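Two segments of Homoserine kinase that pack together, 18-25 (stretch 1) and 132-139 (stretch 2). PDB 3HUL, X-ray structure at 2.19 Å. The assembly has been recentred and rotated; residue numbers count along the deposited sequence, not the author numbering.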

# COMPACT_ATOMS: atom_id res chain seq x y z
N PHE A 18 -15.62 13.83 7.18
CA PHE A 18 -15.93 15.24 7.39
C PHE A 18 -14.71 16.06 7.79
O PHE A 18 -14.00 15.71 8.74
CB PHE A 18 -17.07 15.41 8.39
CG PHE A 18 -17.66 16.80 8.40
CD1 PHE A 18 -18.60 17.18 7.42
CD2 PHE A 18 -17.26 17.73 9.34
CE1 PHE A 18 -19.14 18.48 7.41
CE2 PHE A 18 -17.78 19.03 9.33
CZ PHE A 18 -18.73 19.40 8.37
N ASP A 19 -14.46 17.15 7.06
CA ASP A 19 -13.26 17.97 7.29
C ASP A 19 -11.94 17.14 7.26
O ASP A 19 -10.93 17.50 7.90
CB ASP A 19 -13.36 18.78 8.59
CG ASP A 19 -14.26 20.02 8.47
OD1 ASP A 19 -14.81 20.30 7.37
OD2 ASP A 19 -14.41 20.72 9.50
N SER A 20 -11.95 16.04 6.51
CA SER A 20 -10.83 15.13 6.52
C SER A 20 -10.40 14.63 5.15
O SER A 20 -9.22 14.77 4.77
CB SER A 20 -11.11 13.97 7.47
OG SER A 20 -10.01 13.07 7.45
N CYS A 21 -11.32 14.01 4.42
CA CYS A 21 -10.99 13.38 3.15
C CYS A 21 -11.44 14.23 1.96
O CYS A 21 -12.56 14.76 1.93
CB CYS A 21 -11.62 11.97 3.06
SG CYS A 21 -11.09 10.84 4.40
N GLY A 22 -10.56 14.32 0.97
CA GLY A 22 -10.88 15.07 -0.23
C GLY A 22 -10.01 14.63 -1.38
O GLY A 22 -8.98 13.97 -1.18
N LEU A 23 -10.40 15.05 -2.57
CA LEU A 23 -9.93 14.43 -3.81
C LEU A 23 -9.89 15.50 -4.88
O LEU A 23 -10.89 16.22 -5.07
CB LEU A 23 -10.89 13.27 -4.19
CG LEU A 23 -10.68 12.41 -5.46
CD1 LEU A 23 -9.37 11.61 -5.39
CD2 LEU A 23 -11.83 11.43 -5.59
N ALA A 24 -8.74 15.64 -5.55
CA ALA A 24 -8.56 16.62 -6.62
C ALA A 24 -9.18 16.08 -7.90
O ALA A 24 -9.14 14.88 -8.14
CB ALA A 24 -7.06 16.97 -6.84
N LEU A 25 -9.74 16.98 -8.70
CA LEU A 25 -10.50 16.63 -9.91
C LEU A 25 -10.04 17.43 -11.14
O LEU A 25 -9.43 18.49 -10.99
CB LEU A 25 -11.99 16.88 -9.68
CG LEU A 25 -12.65 16.09 -8.55
CD1 LEU A 25 -14.12 16.50 -8.48
CD2 LEU A 25 -12.51 14.60 -8.83
N LEU A 132 -1.73 19.05 -3.16
CA LEU A 132 -0.92 17.82 -3.18
C LEU A 132 -1.32 16.90 -4.31
O LEU A 132 -0.54 16.07 -4.76
CB LEU A 132 -1.06 17.10 -1.86
CG LEU A 132 -0.63 18.01 -0.70
CD1 LEU A 132 -0.89 17.27 0.57
CD2 LEU A 132 0.86 18.43 -0.85
N GLY A 133 -2.55 17.08 -4.78
CA GLY A 133 -3.08 16.26 -5.85
C GLY A 133 -3.65 14.98 -5.27
O GLY A 133 -3.38 14.60 -4.13
N ASN A 134 -4.46 14.32 -6.09
CA ASN A 134 -5.01 13.03 -5.77
C ASN A 134 -5.91 13.03 -4.53
O ASN A 134 -6.70 13.95 -4.33
CB ASN A 134 -3.88 11.99 -5.67
CG ASN A 134 -4.22 10.73 -6.39
OD1 ASN A 134 -5.30 10.16 -6.18
ND2 ASN A 134 -3.33 10.28 -7.27
N TRP A 135 -5.77 12.01 -3.69
CA TRP A 135 -6.67 11.80 -2.54
C TRP A 135 -5.87 12.07 -1.27
O TRP A 135 -4.77 11.51 -1.09
CB TRP A 135 -7.27 10.38 -2.59
CG TRP A 135 -7.97 9.94 -1.33
CD1 TRP A 135 -8.81 10.67 -0.55
CD2 TRP A 135 -7.88 8.64 -0.73
NE1 TRP A 135 -9.24 9.92 0.52
CE2 TRP A 135 -8.68 8.67 0.43
CE3 TRP A 135 -7.22 7.45 -1.07
CZ2 TRP A 135 -8.85 7.55 1.27
CZ3 TRP A 135 -7.36 6.34 -0.23
CH2 TRP A 135 -8.16 6.41 0.93
N VAL A 136 -6.38 12.99 -0.45
CA VAL A 136 -5.72 13.33 0.82
C VAL A 136 -6.63 13.03 2.00
O VAL A 136 -7.80 13.42 1.99
CB VAL A 136 -5.27 14.80 0.90
CG1 VAL A 136 -4.39 15.07 2.22
CG2 VAL A 136 -4.47 15.13 -0.33
N VAL A 137 -6.10 12.29 2.97
CA VAL A 137 -6.75 12.10 4.26
C VAL A 137 -6.06 13.04 5.24
O VAL A 137 -4.83 12.98 5.42
CB VAL A 137 -6.65 10.64 4.76
CG1 VAL A 137 -7.23 10.49 6.20
CG2 VAL A 137 -7.30 9.69 3.80
N GLY A 138 -6.84 13.90 5.88
CA GLY A 138 -6.28 15.00 6.65
C GLY A 138 -6.91 15.17 8.01
O GLY A 138 -8.01 14.68 8.29
N ALA A 139 -6.19 15.89 8.86
CA ALA A 139 -6.72 16.33 10.16
C ALA A 139 -6.13 17.70 10.52
O ALA A 139 -4.92 17.95 10.41
CB ALA A 139 -6.44 15.31 11.24

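The two stretches, more than a hundred residues apart in sequence, join as neighbouring antiparallel β-strands, held mainly by backbone hydrogen bonds and supplemented by apolar side-chain packing on one face of the sheet. The strand axes, 21-25 and 135-139, approach to 4.8 Å, and their N-to-C directions differ by 157°. Register follows from the CA-CA separations: Cys21 CA lies 4.6 Å from Val137 CA and Leu23 CA 4.4 Å from Trp135 CA, both non-hydrogen-bonded pairs, whereas Gly22 CA and Val136 CA, the hydrogen-bonded pair between them, stand 5.5 Å apart.

That central pair bonds reciprocally. Val136 N donates to Gly22 O at 2.9 Å with an N-H...O angle of 168°, and Gly22 N donates to Val136 O at 3.1 Å and 155°. The ladder extends in one direction through Ala24 N to Asn134 O, 2.9 Å at 163°, and in the other through Gly138 N to Ser20 O, 2.8 Å but more bent, at 131°. At this latter end a side chain takes over a role that a backbone amide fills elsewhere: with chi1 in the t well, Ser20 OG donates to Gly138 O at 2.7 Å. A small hydroxyl-bearing residue suits this position. Between the conventional bonds, CA-H...O contacts use the same carbonyls, as in Leu23 CA to Asn134 O at 3.3 Å (148° at H) and Cys21 CA to Val136 O at 3.4 Å (154°).

Cys21, Leu23, Trp135 and Val137 direct their side chains to the same face. Cys21 SG meets Val137 CG2 at 4.0 Å, while the t,p rotamer of Leu23 brings its CD1 to 3.7 Å from Trp135 CB. The indole presents its edge to stretch 1: Gly22 O lies 3.4 Å from Trp135 CD1, and Cys21 CB 4.0 Å from Trp135 NE1, both near the ring plane. Trp135 NE1 is buried by the contact and has no hydrogen-bonding partner in the model; the apolar contact with Leu23 is made through Trp135 CB rather than through the ring.

Val136 points to the other face, where Gly22 contributes no side chain, so the pairing there rests on backbone. Near the end of the ladder, Ala24 CB points toward stretch 2 and reaches Gly133 CA at 4.2 Å. Gly133 follows a helix with phi of 85° and psi of 164°; a CB would jam against the preceding carbonyl oxygen, which favours glycine independently of this contact. Asn134 directs its CB away, contributing its backbone carbonyl to the ladder while OD1 is hydrogen-bonded elsewhere in the structure. Altogether 423 Å² is buried, summed over both sides.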